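Local structure of agglutinin alpha chain (Artocarpus integer, 4R6R) at residues A[25-29]-A[41-46]; A[62-68]-A[85-91]; A[75-81]-A[123-127]; A[111-117]-A[128-133]. The protein binds D-galactose as a plant lectin, recognising the T-antigen disaccharide Gal-beta1,3-GalNAc and, in human serum, IgA1. All blocks are in the same frame, centred on the assembly; numbering follows the deposited sequence.

Contact 1. Residues A[25-29]-A[41-46]; sequences IGDFQ and GQNHKS
D27 OD2 is held by two groups: K45 NZ meets it at 3.2 Å in a salt bridge, and a water, which itself accepts from N43 ND2, donates a hydrogen bond to it. The other carboxylate oxygen, OD1, accepts from the backbone N of S46 at 2.8 Å, on the anti side. In this beta-prism fold (type I) the contact lays the loop 41-46 along the strand 25-34, antiparallel to it. A single hydrogen-bonded bridge joins them: F28 N to H44 O at 2.8 Å and H44 N to F28 O at 2.9 Å. The K45 chain, bent at chi2, chi3 and chi4, brings NZ above the carboxylate plane, 38° out of it. H44 CD2 lies 3.3 Å from F28 O, and NE2 of that ring is bonded to D6. In Q29, chi1 of -175° and a bend at chi2 bring the amide to the loop; OE1 goes to N16, and NE2 gives a nearly straight bond of 3.0 Å to G41 O, which lies within 4° of the amide plane.

Contact 2. Residues A[62-68]-A[85-91]; sequences SEYIMEV and TFKTNKK
N89 meets the chain ahead of strand 65-75 with both ends of its amide. Its chi1 of 57° sets CG between the backbone N and the carbonyl carbon, and from there ND2 donates to S62 O at 2.8 Å while OD1 accepts from Y64 N at 2.9 Å. The same amide is stacked over one face of the Y64 ring, the planes 27° apart, and the M66 side chain crosses N89 at about a right angle, SD 3.6 Å from N89 CB. E63 is fully extended, with chi1 and chi2 both near 180°, and its OE2 receives the T88 hydroxyl at 2.7 Å through its anti lone pair; OE2 is bonded to Y93 as well. T88 OG1 in turn accepts from the backbone N atoms of K90 and K91, forming an ST turn and ST motif. Farther along, I65 CD1 touches F86 CD1 at 3.9 Å and V68 CG2 lies alongside the same ring. K87 O takes both M66 N, at 2.7 Å, and E67 N: a classic beta bulge in the antiparallel hairpin 65-88 of the type I beta-prism.

Contact 3. Residues A[75-81]-A[123-127]; sequences VSGYVVV and WLDYF. With 147 (4-nitrophenyl beta-D-galactopyranoside), chain I; EDO (1,2-ethanediol), chain L.
V75 and W123 cross at about a right angle, V75 CG1 standing 3.5 Å from the centroid of the six-membered ring and only 14° off its normal, a CH-pi contact over the face. The type I' turn from V75 to Y78 brings S76 OG obliquely to W123 CH2, and Y78 CD2 comes to the indole edge near its plane. Y78 turns one face to the galactoside, whose C5 sits over the ring centre. This is the galactose site of the jacalin lectins, at one end of the type I beta-prism, where segments 78-81 and 124-127 run at 64° to each other and V81 N donates to L124 O at 2.8 Å. W123 N gives a hydrogen bond of 2.8 Å to the sugar O6, which donates to D125 OD1 at 2.7 Å; G1 and Y122 bind the sugar as well. D125 CG lies beside its own backbone N (chi1 -57°), pointing the carboxylate at the ligand, and S119 holds OD2. A water bonded to both V79 O and D125 OD1 spans the two strands.

Contact 4. Residues A[111-117]-A[128-133]; sequences GLIVGFK and SMYLSL
The Y130 ring turns an edge to the G115 backbone, with G115 O in its plane and CD1 3.5 Å from G115 C; K117 CD comes obliquely to Y130 CE1 at 4.0 Å. The F116 ring is approached obliquely by M129, whose CG lies 3.7 Å from F116 CE2 and whose SD is 4.8 Å from the ring centroid, a Met-aromatic contact. M129 CG is anti to the carbonyl carbon (chi1 -65°), which sets the side chain alongside F116. Y130, F116 and M129 belong to the antiparallel hairpin of strands 110-120 and 124-132, in one sheet of the type I beta-prism. I113, F116, M129 and L131 share one face of it, where I113 CD1 touches M129 SD at 3.8 Å, whereas K117, S128, Y130 and S132 occupy the other. The buried G115 N has no partner in the model. V114 N bonds almost straight (175°) to Y130 O. Y130 OH is held by D5, and M129, Y130 and L131 also pair with an antiparallel strand of another chain, carrying the sheet across the interface. The K117 ammonium and the S128 hydroxyl both bind E109 of a second subunit, and a water joins them, 3.2 Å from K117 NZ and 2.8 Å from S128 OG.

Following the chain from the N terminus, contact 1 closes over the hairpin of strands 25-34 and 37-40, as 41-46 returns to strand 25-34. Contact 2 opens only afterwards and closes the hairpin of strands 65-75 and 78-88. Contact 3 starts within that hairpin, so it crosses contact 2, and its 41 intervening residues bring strand 124-132 to the hairpin. Contact 4 crosses contact 3 in turn and closes the final hairpin, 110-120 with 124-132. Contact 1 meets contact 3 through probable hydrogen bonds of I25 with L124 and V81. Between the three sheets F28, F86 and F116 are in touch, F28 packing on both others, while V68 and I65 reach I113 to join contacts 2 and 4.

Contact 1. Residues A[25-29]-A[41-46]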
loop_
_atom_site.group_PDB
_atom_site.type_symbol
_atom_site.label_atom_id
_atom_site.label_comp_id
_atom_site.label_asym_id
_atom_site.label_seq_id
_atom_site.Cartn_x
_atom_site.Cartn_y
_atom_site.Cartn_z
ATOM N N ILE A 25 4.503 6.272 31.391
ATOM C CA ILE A 25 5.654 6.092 30.522
ATOM C C ILE A 25 6.442 7.379 30.430
ATOM O O ILE A 25 5.875 8.497 30.352
ATOM C CB ILE A 25 5.172 5.658 29.094
ATOM C CG1 ILE A 25 4.273 4.421 29.202
ATOM C CG2 ILE A 25 6.336 5.561 28.094
ATOM C CD1 ILE A 25 5.073 3.182 29.636
ATOM N N GLY A 26 7.747 7.248 30.448
ATOM C CA GLY A 26 8.712 8.291 30.307
ATOM C C GLY A 26 9.393 8.342 28.941
ATOM O O GLY A 26 8.789 8.860 27.983
ATOM N N ASP A 27 10.637 7.880 28.867
ATOM C CA ASP A 27 11.427 8.029 27.636
ATOM C C ASP A 27 10.946 6.940 26.627
ATOM O O ASP A 27 10.375 5.875 27.027
ATOM C CB ASP A 27 12.873 7.639 27.914
ATOM C CG ASP A 27 13.577 8.522 28.982
ATOM O OD1 ASP A 27 13.149 9.611 29.269
ATOM O OD2 ASP A 27 14.647 8.078 29.434
ATOM N N PHE A 28 11.164 7.250 25.355
ATOM C CA PHE A 28 10.770 6.261 24.309
ATOM C C PHE A 28 11.758 6.393 23.186
ATOM O O PHE A 28 12.011 7.485 22.682
ATOM C CB PHE A 28 9.340 6.599 23.854
ATOM C CG PHE A 28 8.772 5.543 22.919
ATOM C CD1 PHE A 28 8.219 4.372 23.465
ATOM C CD2 PHE A 28 8.775 5.771 21.545
ATOM C CE1 PHE A 28 7.692 3.352 22.626
ATOM C CE2 PHE A 28 8.183 4.781 20.713
ATOM C CZ PHE A 28 7.680 3.611 21.250
ATOM N N GLN A 29 12.268 5.248 22.743
ATOM C CA GLN A 29 13.220 5.179 21.618
ATOM C C GLN A 29 13.060 3.857 20.891
ATOM O O GLN A 29 12.730 2.817 21.472
ATOM C CB GLN A 29 14.634 5.305 22.192
ATOM C CG GLN A 29 15.783 5.375 21.165
ATOM C CD GLN A 29 16.239 4.014 20.642
ATOM O OE1 GLN A 29 16.022 2.971 21.243
ATOM N NE2 GLN A 29 16.935 4.043 19.485
ATOM N N GLY A 41 16.658 5.148 16.015
ATOM C CA GLY A 41 15.874 6.310 16.281
ATOM C C GLY A 41 16.429 7.200 17.388
ATOM O O GLY A 41 17.122 6.736 18.261
ATOM N N GLN A 42 16.078 8.468 17.308
ATOM C CA GLN A 42 16.490 9.354 18.410
ATOM C C GLN A 42 15.811 8.925 19.689
ATOM O O GLN A 42 14.656 8.475 19.695
ATOM C CB GLN A 42 16.095 10.739 18.038
ATOM C CG GLN A 42 17.030 11.254 16.908
ATOM C CD GLN A 42 18.478 11.485 17.388
ATOM O OE1 GLN A 42 18.740 12.451 18.112
ATOM N NE2 GLN A 42 19.416 10.605 16.998
ATOM N N ASN A 43 16.509 9.133 20.807
ATOM C CA ASN A 43 15.938 8.808 22.097
ATOM C C ASN A 43 15.084 9.998 22.534
ATOM O O ASN A 43 15.586 11.133 22.769
ATOM C CB ASN A 43 17.054 8.534 23.148
ATOM C CG ASN A 43 16.488 8.067 24.488
ATOM O OD1 ASN A 43 15.310 7.698 24.630
ATOM N ND2 ASN A 43 17.378 8.019 25.490
ATOM N N HIS A 44 13.793 9.777 22.687
ATOM C CA HIS A 44 12.866 10.887 23.046
ATOM C C HIS A 44 12.709 10.821 24.518
ATOM O O HIS A 44 12.151 9.893 25.096
ATOM C CB HIS A 44 11.545 10.718 22.376
ATOM C CG HIS A 44 11.687 10.519 20.873
ATOM N ND1 HIS A 44 12.198 11.493 20.068
ATOM C CD2 HIS A 44 11.489 9.405 20.053
ATOM C CE1 HIS A 44 12.243 11.072 18.802
ATOM N NE2 HIS A 44 11.814 9.793 18.774
ATOM N N LYS A 45 13.254 11.851 25.165
ATOM C CA LYS A 45 13.438 11.837 26.625
ATOM C C LYS A 45 12.416 12.596 27.379
ATOM O O LYS A 45 12.026 13.697 26.995
ATOM C CB LYS A 45 14.814 12.458 26.918
ATOM C CG LYS A 45 15.925 11.648 26.270
ATOM C CD LYS A 45 16.337 10.522 27.172
ATOM C CE LYS A 45 17.247 11.034 28.287
ATOM N NZ LYS A 45 17.044 10.196 29.510
ATOM N N SER A 46 11.975 12.020 28.489
ATOM C CA SER A 46 11.224 12.814 29.463
ATOM C C SER A 46 12.044 14.000 29.924
ATOM O O SER A 46 13.285 13.915 30.010
ATOM C CB SER A 46 10.932 11.926 30.679
ATOM O OG SER A 46 10.288 12.639 31.735
HETATM O O HOH W 1 16.512 6.954 27.977
#

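Contact 2. Residues A[62-68]-A[85-91]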
loop_
_atom_site.group_PDB
_atom_site.type_symbol
_atom_site.label_atom_id
_atom_site.label_comp_id
_atom_site.label_asym_id
_atom_site.label_seq_id
_atom_site.Cartn_x
_atom_site.Cartn_y
_atom_site.Cartn_z
ATOM N N SER A 62 11.551 -12.565 12.333
ATOM C CA SER A 62 10.491 -13.547 12.573
ATOM C C SER A 62 9.514 -13.144 13.658
ATOM O O SER A 62 8.346 -13.588 13.653
ATOM C CB SER A 62 11.118 -14.921 12.892
ATOM O OG SER A 62 11.752 -14.914 14.135
ATOM N N GLU A 63 10.005 -12.290 14.567
ATOM C CA GLU A 63 9.170 -11.742 15.677
ATOM C C GLU A 63 8.684 -10.322 15.366
ATOM O O GLU A 63 9.506 -9.521 14.978
ATOM C CB GLU A 63 9.922 -11.732 17.020
ATOM C CG GLU A 63 9.046 -11.239 18.180
ATOM C CD GLU A 63 9.697 -11.271 19.541
ATOM O OE1 GLU A 63 10.931 -11.384 19.616
ATOM O OE2 GLU A 63 8.952 -11.177 20.552
ATOM N N TYR A 64 7.378 -10.062 15.491
ATOM C CA TYR A 64 6.864 -8.738 15.209
ATOM C C TYR A 64 5.659 -8.499 16.094
ATOM O O TYR A 64 4.947 -9.403 16.522
ATOM C CB TYR A 64 6.462 -8.605 13.703
ATOM C CG TYR A 64 5.487 -9.660 13.257
ATOM C CD1 TYR A 64 4.127 -9.490 13.410
ATOM C CD2 TYR A 64 5.962 -10.897 12.768
ATOM C CE1 TYR A 64 3.225 -10.490 13.034
ATOM C CE2 TYR A 64 5.074 -11.889 12.400
ATOM C CZ TYR A 64 3.738 -11.692 12.566
ATOM O OH TYR A 64 2.857 -12.680 12.183
ATOM N N ILE A 65 5.414 -7.207 16.332
ATOM C CA ILE A 65 4.282 -6.753 17.197
ATOM C C ILE A 65 2.930 -7.033 16.496
ATOM O O ILE A 65 2.760 -6.690 15.338
ATOM C CB ILE A 65 4.432 -5.279 17.577
ATOM C CG1 ILE A 65 5.687 -5.114 18.442
ATOM C CG2 ILE A 65 3.171 -4.776 18.312
ATOM C CD1 ILE A 65 6.198 -3.660 18.458
ATOM N N MET A 66 2.040 -7.651 17.258
ATOM C CA MET A 66 0.654 -7.942 16.843
ATOM C C MET A 66 -0.377 -7.068 17.530
ATOM O O MET A 66 -1.495 -6.908 17.073
ATOM C CB MET A 66 0.343 -9.452 17.042
ATOM C CG MET A 66 1.195 -10.340 16.140
ATOM S SD MET A 66 0.775 -12.101 16.445
ATOM C CE MET A 66 -0.897 -12.305 15.742
ATOM N N GLU A 67 -0.049 -6.519 18.699
ATOM C CA GLU A 67 -1.000 -5.659 19.404
ATOM C C GLU A 67 -0.231 -4.724 20.295
ATOM O O GLU A 67 0.698 -5.172 20.986
ATOM C CB GLU A 67 -1.999 -6.453 20.302
ATOM C CG GLU A 67 -3.037 -5.536 20.964
ATOM C CD GLU A 67 -4.182 -6.275 21.640
ATOM O OE1 GLU A 67 -4.254 -7.520 21.532
ATOM O OE2 GLU A 67 -5.036 -5.630 22.258
ATOM N N VAL A 68 -0.588 -3.439 20.242
ATOM C CA VAL A 68 -0.112 -2.483 21.260
ATOM C C VAL A 68 -1.296 -2.120 22.075
ATOM O O VAL A 68 -2.349 -1.763 21.526
ATOM C CB VAL A 68 0.484 -1.240 20.598
ATOM C CG1 VAL A 68 0.877 -0.232 21.675
ATOM C CG2 VAL A 68 1.649 -1.662 19.698
ATOM N N THR A 85 1.689 -2.057 26.721
ATOM C CA THR A 85 2.009 -3.492 26.564
ATOM C C THR A 85 2.172 -3.800 25.097
ATOM O O THR A 85 1.388 -3.326 24.265
ATOM C CB THR A 85 0.858 -4.357 27.106
ATOM O OG1 THR A 85 0.686 -4.023 28.495
ATOM C CG2 THR A 85 1.177 -5.872 26.936
ATOM N N PHE A 86 3.222 -4.517 24.773
ATOM C CA PHE A 86 3.489 -4.952 23.394
ATOM C C PHE A 86 3.363 -6.468 23.287
ATOM O O PHE A 86 4.149 -7.240 23.912
ATOM C CB PHE A 86 4.919 -4.525 22.973
ATOM C CG PHE A 86 5.102 -3.045 22.945
ATOM C CD1 PHE A 86 4.778 -2.309 21.806
ATOM C CD2 PHE A 86 5.591 -2.356 24.079
ATOM C CE1 PHE A 86 4.878 -0.915 21.780
ATOM C CE2 PHE A 86 5.706 -0.943 24.036
ATOM C CZ PHE A 86 5.350 -0.213 22.908
ATOM N N LYS A 87 2.387 -6.939 22.517
ATOM C CA LYS A 87 2.259 -8.366 22.313
ATOM C C LYS A 87 2.793 -8.671 20.932
ATOM O O LYS A 87 2.360 -8.045 19.948
ATOM C CB LYS A 87 0.782 -8.787 22.387
ATOM C CG LYS A 87 0.565 -10.254 22.069
ATOM C CD LYS A 87 -0.923 -10.411 21.898
ATOM C CE LYS A 87 -1.251 -11.763 21.307
ATOM N NZ LYS A 87 -2.725 -11.940 21.501
ATOM N N THR A 88 3.715 -9.654 20.812
ATOM C CA THR A 88 4.218 -10.080 19.505
ATOM C C THR A 88 3.704 -11.475 19.263
ATOM O O THR A 88 2.948 -12.039 20.093
ATOM C CB THR A 88 5.765 -10.134 19.393
ATOM O OG1 THR A 88 6.304 -11.134 20.256
ATOM C CG2 THR A 88 6.427 -8.853 19.909
ATOM N N ASN A 89 4.083 -12.003 18.098
ATOM C CA ASN A 89 3.743 -13.399 17.755
ATOM C C ASN A 89 4.443 -14.390 18.648
ATOM O O ASN A 89 4.108 -15.585 18.611
ATOM C CB ASN A 89 3.984 -13.692 16.268
ATOM C CG ASN A 89 5.407 -13.406 15.839
ATOM O OD1 ASN A 89 6.072 -12.490 16.342
ATOM N ND2 ASN A 89 5.882 -14.176 14.912
ATOM N N LYS A 90 5.417 -13.961 19.441
ATOM C CA LYS A 90 6.190 -14.867 20.286
ATOM C C LYS A 90 5.914 -14.702 21.763
ATOM O O LYS A 90 5.914 -15.667 22.503
ATOM C CB LYS A 90 7.688 -14.697 19.984
ATOM C CG LYS A 90 8.059 -14.928 18.513
ATOM C CD LYS A 90 7.634 -16.290 17.963
ATOM C CE LYS A 90 7.911 -16.409 16.470
ATOM N NZ LYS A 90 9.239 -17.026 16.200
ATOM N N LYS A 91 5.696 -13.480 22.240
ATOM C CA LYS A 91 5.434 -13.275 23.668
ATOM C C LYS A 91 4.922 -11.881 23.969
ATOM O O LYS A 91 4.741 -11.095 23.031
ATOM C CB LYS A 91 6.669 -13.569 24.488
ATOM C CG LYS A 91 7.717 -12.510 24.275
ATOM C CD LYS A 91 9.020 -12.879 24.995
ATOM C CE LYS A 91 8.914 -12.526 26.469
ATOM N NZ LYS A 91 9.612 -13.544 27.302
HETATM O O HOH W 2 -3.808 -9.479 19.545
#

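Contact 3. Residues A[75-81]-A[123-127]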
loop_
_atom_site.group_PDB
_atom_site.type_symbol
_atom_site.label_atom_id
_atom_site.label_comp_id
_atom_site.label_asym_id
_atom_site.label_seq_id
_atom_site.Cartn_x
_atom_site.Cartn_y
_atom_site.Cartn_z
ATOM N N VAL A 75 -2.098 12.164 35.172
ATOM C CA VAL A 75 -0.971 12.280 36.085
ATOM C C VAL A 75 -0.653 13.775 36.241
ATOM O O VAL A 75 -0.446 14.456 35.270
ATOM C CB VAL A 75 0.309 11.554 35.569
ATOM C CG1 VAL A 75 1.433 11.739 36.596
ATOM C CG2 VAL A 75 0.044 10.058 35.362
ATOM N N SER A 76 -0.646 14.289 37.494
ATOM C CA SER A 76 -0.315 15.705 37.781
ATOM C C SER A 76 -1.236 16.643 36.981
ATOM O O SER A 76 -0.857 17.754 36.605
ATOM C CB SER A 76 1.175 15.990 37.574
ATOM O OG SER A 76 1.949 15.260 38.504
ATOM N N GLY A 77 -2.424 16.131 36.674
ATOM C CA GLY A 77 -3.452 16.899 35.935
ATOM C C GLY A 77 -3.243 16.985 34.420
ATOM O O GLY A 77 -3.779 17.882 33.741
ATOM N N TYR A 78 -2.432 16.080 33.886
ATOM C CA TYR A 78 -2.215 15.979 32.429
ATOM C C TYR A 78 -2.730 14.596 32.039
ATOM O O TYR A 78 -2.570 13.599 32.808
ATOM C CB TYR A 78 -0.728 16.034 32.120
ATOM C CG TYR A 78 -0.093 17.383 32.396
ATOM C CD1 TYR A 78 -0.251 18.433 31.484
ATOM C CD2 TYR A 78 0.616 17.615 33.568
ATOM C CE1 TYR A 78 0.321 19.695 31.730
ATOM C CE2 TYR A 78 1.199 18.856 33.813
ATOM C CZ TYR A 78 1.042 19.885 32.890
ATOM O OH TYR A 78 1.599 21.138 33.104
ATOM N N VAL A 79 -3.368 14.531 30.880
ATOM C CA VAL A 79 -3.712 13.201 30.334
ATOM C C VAL A 79 -2.493 12.654 29.601
ATOM O O VAL A 79 -1.924 13.322 28.753
ATOM C CB VAL A 79 -4.888 13.290 29.321
ATOM C CG1 VAL A 79 -5.151 11.917 28.678
ATOM C CG2 VAL A 79 -6.132 13.911 29.977
ATOM N N VAL A 80 -2.034 11.490 30.053
ATOM C CA VAL A 80 -0.762 10.902 29.506
ATOM C C VAL A 80 -0.964 9.395 29.267
ATOM O O VAL A 80 -1.987 8.853 29.627
ATOM C CB VAL A 80 0.451 11.178 30.457
ATOM C CG1 VAL A 80 0.623 12.701 30.648
ATOM C CG2 VAL A 80 0.235 10.526 31.815
ATOM N N VAL A 81 -0.005 8.759 28.585
ATOM C CA VAL A 81 -0.038 7.336 28.389
ATOM C C VAL A 81 0.597 6.725 29.653
ATOM O O VAL A 81 1.801 6.823 29.882
ATOM C CB VAL A 81 0.782 6.974 27.152
ATOM C CG1 VAL A 81 0.798 5.455 26.940
ATOM C CG2 VAL A 81 0.151 7.705 25.979
ATOM N N TRP A 123 5.848 13.162 30.925
ATOM C CA TRP A 123 5.476 11.766 30.514
ATOM C C TRP A 123 5.135 11.765 29.014
ATOM O O TRP A 123 4.962 12.808 28.372
ATOM C CB TRP A 123 4.332 11.155 31.349
ATOM C CG TRP A 123 4.713 11.263 32.787
ATOM C CD1 TRP A 123 5.641 10.483 33.477
ATOM C CD2 TRP A 123 4.296 12.328 33.713
ATOM N NE1 TRP A 123 5.787 10.990 34.766
ATOM C CE2 TRP A 123 4.986 12.076 34.952
ATOM C CE3 TRP A 123 3.471 13.451 33.608
ATOM C CZ2 TRP A 123 4.841 12.920 36.084
ATOM C CZ3 TRP A 123 3.294 14.265 34.765
ATOM C CH2 TRP A 123 3.976 13.996 35.949
ATOM N N LEU A 124 5.002 10.540 28.463
ATOM C CA LEU A 124 4.496 10.351 27.106
ATOM C C LEU A 124 3.048 10.880 27.096
ATOM O O LEU A 124 2.161 10.329 27.714
ATOM C CB LEU A 124 4.546 8.858 26.761
ATOM C CG LEU A 124 4.022 8.484 25.326
ATOM C CD1 LEU A 124 4.782 9.199 24.231
ATOM C CD2 LEU A 124 4.093 6.942 25.192
ATOM N N ASP A 125 2.846 11.938 26.332
ATOM C CA ASP A 125 1.534 12.577 26.280
ATOM C C ASP A 125 0.585 11.852 25.363
ATOM O O ASP A 125 -0.561 11.662 25.701
ATOM C CB ASP A 125 1.664 14.031 25.773
ATOM C CG ASP A 125 2.628 14.887 26.629
ATOM O OD1 ASP A 125 2.382 14.899 27.856
ATOM O OD2 ASP A 125 3.613 15.456 26.081
ATOM N N TYR A 126 1.104 11.443 24.186
ATOM C CA TYR A 126 0.235 10.801 23.208
ATOM C C TYR A 126 1.214 10.193 22.232
ATOM O O TYR A 126 2.389 10.596 22.143
ATOM C CB TYR A 126 -0.802 11.786 22.530
ATOM C CG TYR A 126 -0.194 12.921 21.810
ATOM C CD1 TYR A 126 0.397 12.769 20.549
ATOM C CD2 TYR A 126 -0.218 14.225 22.387
ATOM C CE1 TYR A 126 1.003 13.846 19.907
ATOM C CE2 TYR A 126 0.375 15.305 21.749
ATOM C CZ TYR A 126 0.972 15.127 20.518
ATOM O OH TYR A 126 1.546 16.222 19.900
ATOM N N PHE A 127 0.670 9.263 21.432
ATOM C CA PHE A 127 1.452 8.724 20.310
ATOM C C PHE A 127 0.529 8.178 19.245
ATOM O O PHE A 127 -0.674 7.953 19.491
ATOM C CB PHE A 127 2.422 7.604 20.771
ATOM C CG PHE A 127 1.746 6.285 21.063
ATOM C CD1 PHE A 127 1.018 6.085 22.223
ATOM C CD2 PHE A 127 1.796 5.212 20.169
ATOM C CE1 PHE A 127 0.331 4.886 22.463
ATOM C CE2 PHE A 127 1.195 4.006 20.453
ATOM C CZ PHE A 127 0.400 3.816 21.571
HETATM C C1 147 I . 4.633 19.269 30.924
HETATM C C2 147 I . 4.244 19.972 29.594
HETATM O O2 147 I . 4.281 21.425 29.679
HETATM C C3 147 I . 2.846 19.536 29.120
HETATM O O3 147 I . 2.643 20.063 27.792
HETATM C C4 147 I . 2.772 17.942 29.127
HETATM O O4 147 I . 3.697 17.550 28.135
HETATM C C5 147 I . 3.240 17.397 30.557
HETATM C C6 147 I . 2.907 15.913 30.836
HETATM O O6 147 I . 3.820 15.011 30.177
HETATM O O5 147 I . 4.619 17.766 30.826
HETATM O O1 147 I . 5.897 19.843 31.343
HETATM C C1 EDO L . 1.836 12.253 41.276
HETATM O O1 EDO L . 1.482 13.430 40.521
HETATM C C2 EDO L . 3.353 12.101 41.314
HETATM O O2 EDO L . 3.906 12.557 40.073
HETATM O O HOH W 3 -0.234 15.497 28.499
#

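Contact 4. Residues A[111-117]-A[128-133]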
loop_
_atom_site.group_PDB
_atom_site.type_symbol
_atom_site.label_atom_id
_atom_site.label_comp_id
_atom_site.label_asym_id
_atom_site.label_seq_id
_atom_site.Cartn_x
_atom_site.Cartn_y
_atom_site.Cartn_z
ATOM N N GLY A 111 -0.617 -6.721 8.693
ATOM C CA GLY A 111 0.162 -5.505 8.552
ATOM C C GLY A 111 1.158 -5.412 9.707
ATOM O O GLY A 111 1.207 -6.262 10.586
ATOM N N LEU A 112 1.954 -4.310 9.668
ATOM C CA LEU A 112 3.085 -4.121 10.556
ATOM C C LEU A 112 3.104 -2.638 11.016
ATOM O O LEU A 112 2.845 -1.678 10.246
ATOM C CB LEU A 112 4.434 -4.353 9.838
ATOM C CG LEU A 112 4.648 -5.809 9.423
ATOM C CD1 LEU A 112 5.782 -5.773 8.428
ATOM C CD2 LEU A 112 4.942 -6.700 10.616
ATOM N N ILE A 113 3.527 -2.453 12.298
ATOM C CA ILE A 113 3.871 -1.123 12.786
ATOM C C ILE A 113 5.267 -0.817 12.258
ATOM O O ILE A 113 6.184 -1.604 12.435
ATOM C CB ILE A 113 3.933 -1.162 14.323
ATOM C CG1 ILE A 113 2.570 -1.490 14.879
ATOM C CG2 ILE A 113 4.335 0.246 14.831
ATOM C CD1 ILE A 113 2.547 -1.936 16.363
ATOM N N VAL A 114 5.393 0.328 11.612
ATOM C CA VAL A 114 6.660 0.754 10.974
ATOM C C VAL A 114 7.181 2.099 11.414
ATOM O O VAL A 114 8.173 2.588 10.861
ATOM C CB VAL A 114 6.597 0.650 9.429
ATOM C CG1 VAL A 114 6.423 -0.845 8.998
ATOM C CG2 VAL A 114 5.495 1.558 8.879
ATOM N N GLY A 115 6.563 2.722 12.440
ATOM C CA GLY A 115 6.977 4.041 12.843
ATOM C C GLY A 115 6.133 4.501 13.981
ATOM O O GLY A 115 4.984 4.073 14.158
ATOM N N PHE A 116 6.721 5.398 14.780
ATOM C CA PHE A 116 6.029 6.060 15.909
ATOM C C PHE A 116 6.202 7.566 15.808
ATOM O O PHE A 116 7.239 8.053 15.361
ATOM C CB PHE A 116 6.575 5.593 17.257
ATOM C CG PHE A 116 6.259 4.177 17.609
ATOM C CD1 PHE A 116 7.112 3.120 17.214
ATOM C CD2 PHE A 116 5.138 3.846 18.351
ATOM C CE1 PHE A 116 6.863 1.758 17.510
ATOM C CE2 PHE A 116 4.899 2.474 18.679
ATOM C CZ PHE A 116 5.733 1.415 18.269
ATOM N N LYS A 117 5.194 8.281 16.279
ATOM C CA LYS A 117 5.305 9.722 16.468
ATOM C C LYS A 117 4.500 10.000 17.739
ATOM O O LYS A 117 3.665 9.180 18.186
ATOM C CB LYS A 117 4.772 10.547 15.276
ATOM C CG LYS A 117 3.331 10.143 14.890
ATOM C CD LYS A 117 2.794 10.781 13.603
ATOM C CE LYS A 117 2.698 12.274 13.786
ATOM N NZ LYS A 117 1.558 12.627 14.682
ATOM N N SER A 128 1.108 8.088 18.040
ATOM C CA SER A 128 0.449 7.448 16.902
ATOM C C SER A 128 1.421 6.459 16.285
ATOM O O SER A 128 2.631 6.507 16.541
ATOM C CB SER A 128 0.053 8.466 15.879
ATOM O OG SER A 128 -0.837 9.454 16.447
ATOM N N MET A 129 0.911 5.572 15.412
ATOM C CA MET A 129 1.711 4.539 14.774
ATOM C C MET A 129 1.482 4.556 13.253
ATOM O O MET A 129 0.340 4.672 12.774
ATOM C CB MET A 129 1.350 3.196 15.317
ATOM C CG MET A 129 1.720 3.092 16.821
ATOM S SD MET A 129 1.444 1.488 17.534
ATOM C CE MET A 129 -0.327 1.463 17.659
ATOM N N TYR A 130 2.583 4.483 12.528
ATOM C CA TYR A 130 2.550 4.269 11.088
ATOM C C TYR A 130 2.382 2.804 10.894
ATOM O O TYR A 130 3.036 1.979 11.540
ATOM C CB TYR A 130 3.926 4.586 10.510
ATOM C CG TYR A 130 4.228 6.064 10.506
ATOM C CD1 TYR A 130 4.723 6.737 11.682
ATOM C CD2 TYR A 130 4.139 6.824 9.343
ATOM C CE1 TYR A 130 5.062 8.104 11.665
ATOM C CE2 TYR A 130 4.509 8.169 9.305
ATOM C CZ TYR A 130 4.988 8.814 10.472
ATOM O OH TYR A 130 5.326 10.119 10.390
ATOM N N LEU A 131 1.441 2.415 9.976
ATOM C CA LEU A 131 1.213 0.980 9.639
ATOM C C LEU A 131 1.440 0.770 8.149
ATOM O O LEU A 131 1.113 1.669 7.317
ATOM C CB LEU A 131 -0.264 0.582 9.871
ATOM C CG LEU A 131 -0.763 0.826 11.306
ATOM C CD1 LEU A 131 -2.264 0.452 11.420
ATOM C CD2 LEU A 131 0.062 0.035 12.296
ATOM N N SER A 132 1.984 -0.426 7.845
ATOM C CA SER A 132 2.200 -0.785 6.440
ATOM C C SER A 132 2.084 -2.272 6.268
ATOM O O SER A 132 2.223 -3.039 7.202
ATOM C CB SER A 132 3.580 -0.245 6.023
ATOM O OG SER A 132 3.728 -0.410 4.571
ATOM N N LEU A 133 1.940 -2.695 5.018
ATOM C CA LEU A 133 2.167 -4.076 4.698
ATOM C C LEU A 133 3.661 -4.008 4.447
ATOM O O LEU A 133 4.313 -2.938 4.472
ATOM C CB LEU A 133 1.408 -4.423 3.396
ATOM C CG LEU A 133 -0.130 -4.309 3.452
ATOM C CD1 LEU A 133 -0.691 -4.450 2.026
ATOM C CD2 LEU A 133 -0.701 -5.350 4.374
ATOM O OXT LEU A 133 4.208 -5.027 4.300
HETATM O O HOH W 4 0.892 11.370 17.525
#